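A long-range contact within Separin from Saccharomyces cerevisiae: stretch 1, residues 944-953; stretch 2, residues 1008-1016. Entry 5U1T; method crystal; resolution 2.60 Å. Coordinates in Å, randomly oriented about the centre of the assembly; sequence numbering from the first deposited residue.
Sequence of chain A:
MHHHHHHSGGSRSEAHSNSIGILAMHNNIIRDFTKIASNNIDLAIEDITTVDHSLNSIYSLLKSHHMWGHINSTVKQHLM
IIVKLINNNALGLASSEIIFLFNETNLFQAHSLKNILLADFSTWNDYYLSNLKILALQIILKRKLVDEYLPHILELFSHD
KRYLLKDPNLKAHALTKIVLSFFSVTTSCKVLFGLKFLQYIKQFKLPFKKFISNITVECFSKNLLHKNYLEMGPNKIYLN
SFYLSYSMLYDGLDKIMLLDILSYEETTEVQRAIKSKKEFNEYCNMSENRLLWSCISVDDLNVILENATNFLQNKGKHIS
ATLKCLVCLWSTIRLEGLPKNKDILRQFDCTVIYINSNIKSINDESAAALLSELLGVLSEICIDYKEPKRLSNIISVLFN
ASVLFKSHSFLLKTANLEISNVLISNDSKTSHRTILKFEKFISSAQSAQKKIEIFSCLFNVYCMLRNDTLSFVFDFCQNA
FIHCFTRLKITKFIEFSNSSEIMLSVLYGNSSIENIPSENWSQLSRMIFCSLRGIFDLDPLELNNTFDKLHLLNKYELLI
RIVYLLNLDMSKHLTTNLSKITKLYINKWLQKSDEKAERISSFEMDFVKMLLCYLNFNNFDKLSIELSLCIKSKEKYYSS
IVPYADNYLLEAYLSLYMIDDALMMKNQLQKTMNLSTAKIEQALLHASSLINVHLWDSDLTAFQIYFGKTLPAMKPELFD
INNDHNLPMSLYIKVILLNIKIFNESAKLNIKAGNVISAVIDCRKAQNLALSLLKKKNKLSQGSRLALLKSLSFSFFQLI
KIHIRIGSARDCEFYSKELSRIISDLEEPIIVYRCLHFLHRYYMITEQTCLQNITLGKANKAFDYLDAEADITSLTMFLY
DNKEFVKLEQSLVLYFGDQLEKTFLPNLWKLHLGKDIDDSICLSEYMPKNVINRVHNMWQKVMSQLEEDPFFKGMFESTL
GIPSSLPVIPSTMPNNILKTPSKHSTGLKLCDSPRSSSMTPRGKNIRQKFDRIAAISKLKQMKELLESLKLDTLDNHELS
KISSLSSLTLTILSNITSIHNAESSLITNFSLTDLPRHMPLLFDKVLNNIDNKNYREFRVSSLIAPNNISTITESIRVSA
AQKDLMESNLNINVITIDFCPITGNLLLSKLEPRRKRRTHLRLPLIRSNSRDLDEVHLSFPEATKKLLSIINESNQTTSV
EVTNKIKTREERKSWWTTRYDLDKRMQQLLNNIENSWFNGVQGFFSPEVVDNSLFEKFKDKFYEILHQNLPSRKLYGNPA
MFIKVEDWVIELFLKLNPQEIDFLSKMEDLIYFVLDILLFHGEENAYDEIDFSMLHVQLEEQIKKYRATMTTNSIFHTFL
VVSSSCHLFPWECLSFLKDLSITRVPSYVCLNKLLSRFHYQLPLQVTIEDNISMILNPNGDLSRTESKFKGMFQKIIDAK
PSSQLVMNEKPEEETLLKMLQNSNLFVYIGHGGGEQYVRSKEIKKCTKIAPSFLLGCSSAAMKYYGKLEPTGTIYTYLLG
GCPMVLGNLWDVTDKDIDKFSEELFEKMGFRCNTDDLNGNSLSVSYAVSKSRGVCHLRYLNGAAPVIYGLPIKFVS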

# COMPACT_ATOMS: atom_id res chain seq x y z
N SER A 944 11.76 -36.79 26.80
CA SER A 944 11.19 -38.03 26.33
C SER A 944 12.14 -39.19 26.56
O SER A 944 11.71 -40.32 26.80
CB SER A 944 10.83 -37.95 24.86
OG SER A 944 11.99 -38.15 24.08
N GLN A 945 13.45 -38.90 26.49
CA GLN A 945 14.50 -39.87 26.82
C GLN A 945 14.44 -40.27 28.28
O GLN A 945 14.42 -41.45 28.61
CB GLN A 945 15.88 -39.30 26.52
CG GLN A 945 16.17 -39.08 25.04
CD GLN A 945 17.53 -38.44 24.78
OE1 GLN A 945 18.18 -37.93 25.69
NE2 GLN A 945 17.96 -38.47 23.52
N LEU A 946 14.44 -39.28 29.16
CA LEU A 946 14.40 -39.55 30.58
C LEU A 946 13.17 -40.38 30.89
O LEU A 946 13.22 -41.30 31.71
CB LEU A 946 14.38 -38.24 31.39
CG LEU A 946 15.67 -37.43 31.30
CD1 LEU A 946 15.69 -36.31 32.30
CD2 LEU A 946 16.87 -38.35 31.46
N GLU A 947 12.09 -40.06 30.20
CA GLU A 947 10.79 -40.56 30.60
C GLU A 947 10.61 -42.05 30.34
O GLU A 947 9.62 -42.63 30.77
CB GLU A 947 9.68 -39.78 29.90
CG GLU A 947 8.60 -39.36 30.85
CD GLU A 947 7.76 -38.23 30.31
OE1 GLU A 947 7.24 -37.43 31.14
OE2 GLU A 947 7.62 -38.12 29.06
N GLU A 948 11.56 -42.68 29.66
CA GLU A 948 11.44 -44.11 29.42
C GLU A 948 12.33 -44.88 30.36
O GLU A 948 12.48 -46.09 30.26
CB GLU A 948 11.76 -44.44 27.96
CG GLU A 948 13.22 -44.37 27.57
CD GLU A 948 13.36 -44.21 26.05
OE1 GLU A 948 12.49 -43.52 25.45
OE2 GLU A 948 14.31 -44.78 25.46
N ASP A 949 12.93 -44.15 31.29
CA ASP A 949 13.49 -44.75 32.48
C ASP A 949 12.45 -44.59 33.60
O ASP A 949 12.09 -43.47 33.97
CB ASP A 949 14.83 -44.10 32.85
CG ASP A 949 15.46 -44.70 34.10
OD1 ASP A 949 14.80 -45.47 34.82
OD2 ASP A 949 16.65 -44.40 34.38
N PRO A 950 11.96 -45.71 34.13
CA PRO A 950 11.01 -45.74 35.25
C PRO A 950 11.36 -44.76 36.39
O PRO A 950 10.46 -44.13 36.94
CB PRO A 950 11.09 -47.18 35.73
CG PRO A 950 11.44 -47.95 34.52
CD PRO A 950 12.31 -47.07 33.67
N PHE A 951 12.64 -44.64 36.71
CA PHE A 951 13.08 -43.69 37.73
C PHE A 951 12.62 -42.26 37.38
O PHE A 951 11.86 -41.67 38.13
CB PHE A 951 14.60 -43.78 37.91
CG PHE A 951 15.18 -42.75 38.85
CD1 PHE A 951 15.15 -42.94 40.21
CD2 PHE A 951 15.78 -41.60 38.36
CE1 PHE A 951 15.68 -42.00 41.06
CE2 PHE A 951 16.32 -40.67 39.20
CZ PHE A 951 16.27 -40.87 40.56
N PHE A 952 13.03 -41.72 36.24
CA PHE A 952 12.63 -40.35 35.90
C PHE A 952 11.13 -40.23 35.60
O PHE A 952 10.50 -39.23 35.95
CB PHE A 952 13.45 -39.83 34.74
CG PHE A 952 14.90 -39.69 35.06
CD1 PHE A 952 15.37 -38.55 35.69
CD2 PHE A 952 15.79 -40.70 34.73
CE1 PHE A 952 16.71 -38.43 35.99
CE2 PHE A 952 17.13 -40.59 35.02
CZ PHE A 952 17.59 -39.45 35.65
N LYS A 953 10.55 -41.26 35.00
CA LYS A 953 9.12 -41.27 34.77
C LYS A 953 8.32 -41.12 36.05
O LYS A 953 7.31 -40.40 36.09
CB LYS A 953 8.70 -42.55 34.08
CG LYS A 953 7.34 -42.42 33.42
CD LYS A 953 6.36 -43.45 33.96
CE LYS A 953 5.12 -43.47 33.09
NZ LYS A 953 5.51 -43.13 31.68
N GLN A 1008 19.55 -49.18 35.15
CA GLN A 1008 19.93 -47.83 34.76
C GLN A 1008 19.53 -47.58 33.31
O GLN A 1008 20.39 -47.35 32.46
CB GLN A 1008 21.45 -47.62 34.95
CG GLN A 1008 21.86 -46.20 35.38
CD GLN A 1008 23.33 -46.13 35.81
OE1 GLN A 1008 24.03 -47.15 35.76
NE2 GLN A 1008 23.80 -44.94 36.24
N LYS A 1009 18.22 -47.62 33.04
CA LYS A 1009 17.71 -47.43 31.68
C LYS A 1009 18.27 -46.13 31.12
O LYS A 1009 18.66 -46.07 29.95
CB LYS A 1009 16.19 -47.40 31.65
CG LYS A 1009 15.58 -47.12 30.27
CD LYS A 1009 15.55 -48.37 29.39
CE LYS A 1009 14.69 -49.48 30.00
NZ LYS A 1009 14.20 -50.43 28.94
N PHE A 1010 18.32 -45.11 31.98
CA PHE A 1010 19.01 -43.86 31.63
C PHE A 1010 20.11 -43.56 32.65
O PHE A 1010 19.82 -43.46 33.84
CB PHE A 1010 18.03 -42.69 31.55
CG PHE A 1010 18.52 -41.57 30.69
CD1 PHE A 1010 19.56 -40.76 31.11
CD2 PHE A 1010 17.96 -41.34 29.44
CE1 PHE A 1010 20.03 -39.72 30.32
CE2 PHE A 1010 18.42 -40.30 28.64
CZ PHE A 1010 19.46 -39.49 29.08
N ASP A 1011 21.35 -43.43 32.17
CA ASP A 1011 22.52 -43.20 33.04
C ASP A 1011 22.38 -41.86 33.80
O ASP A 1011 21.87 -40.89 33.24
CB ASP A 1011 23.80 -43.24 32.21
CG ASP A 1011 25.05 -42.95 33.02
OD1 ASP A 1011 25.28 -41.75 33.29
OD2 ASP A 1011 25.82 -43.91 33.34
N ARG A 1012 22.81 -41.82 35.06
CA ARG A 1012 22.57 -40.67 35.92
C ARG A 1012 23.48 -39.49 35.57
O ARG A 1012 23.11 -38.34 35.72
CB ARG A 1012 22.77 -41.04 37.41
CG ARG A 1012 22.27 -39.97 38.41
CD ARG A 1012 22.72 -40.25 39.85
NE ARG A 1012 21.88 -39.56 40.83
CZ ARG A 1012 20.74 -40.06 41.32
NH1 ARG A 1012 20.32 -41.27 40.93
NH2 ARG A 1012 20.02 -39.37 42.19
N ILE A 1013 24.70 -39.80 35.15
CA ILE A 1013 25.63 -38.75 34.75
C ILE A 1013 25.18 -38.11 33.42
O ILE A 1013 25.19 -36.89 33.26
CB ILE A 1013 27.05 -39.30 34.67
CG1 ILE A 1013 27.51 -39.67 36.09
CG2 ILE A 1013 28.00 -38.30 34.05
CD1 ILE A 1013 27.31 -38.57 37.10
N ALA A 1014 24.74 -38.95 32.48
CA ALA A 1014 24.17 -38.46 31.25
C ALA A 1014 22.97 -37.55 31.51
O ALA A 1014 22.74 -36.57 30.79
CB ALA A 1014 23.75 -39.62 30.36
N ALA A 1015 22.20 -37.86 32.54
CA ALA A 1015 20.97 -37.13 32.74
C ALA A 1015 21.29 -35.78 33.38
O ALA A 1015 20.68 -34.77 33.04
CB ALA A 1015 20.01 -37.92 33.58
N ILE A 1016 22.26 -35.77 34.29
CA ILE A 1016 22.70 -34.53 34.91
C ILE A 1016 23.34 -33.65 33.83
O ILE A 1016 23.17 -32.42 33.82
CB ILE A 1016 23.68 -34.79 36.07
CG1 ILE A 1016 22.95 -35.54 37.17
CG2 ILE A 1016 24.27 -33.49 36.61
CD1 ILE A 1016 23.82 -36.00 38.29

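Each stretch changes from loop to helix where the two meet. In the first, a type I beta turn runs from Leu946 to Asp949, supported by Asp949 N donating to Leu946 O at 2.9 Å, and a new helix begins at Pro950. In the second, Phe1010 and Asp1011, with extended phi/psi of -122/122 and -62/142, lead into a helix beginning at Arg1012. The CA atoms nearest each other across the stretches are those of Asp949 and Lys1009, 5.1 Å apart. Both helices are capped by an aspartate: Asp949 OD1 accepts from Phe951 N at 3.0 Å, and Asp1011 OD1 accepts from Ala1014 N at 3.0 Å, with a weak bond from Ile1013 N at 2.8 Å (angle 123°).

Asp949 also supplies the one hydrogen bond between the stretches. Its OD2 accepts from Phe1010 N at 3.0 Å with an N-H...O angle of 150°, so its carboxylate, in the t rotamer, caps its own helix through one oxygen and holds the opposing backbone through the other. Phe1010 O lies 3.4 Å from Asp949 OD2, but both atoms are acceptors and no bond can be assigned.

Phe1010 has the largest area covered by the other stretch, 104 of the 466 Å² buried in total. Leu946 CD2 sits 3.4 Å from the centroid of the Phe1010 ring and 4° off its normal, which places the methyl almost directly over the face as a CH-pi contact. Gln945 CB approaches Phe1010 CE2 at 3.5 Å. Ala1015 CB joins the apolar cluster, 3.8 Å from Leu946 CD2 and 3.5 Å from Phe952 CZ.

The aliphatic part of exposed Lys1009 packs against the turn, with CG 3.3 Å from Glu948 O, while its end leads away. Arg1012 NH1 lies 4.1 Å from Phe951 CZ, obliquely to the ring.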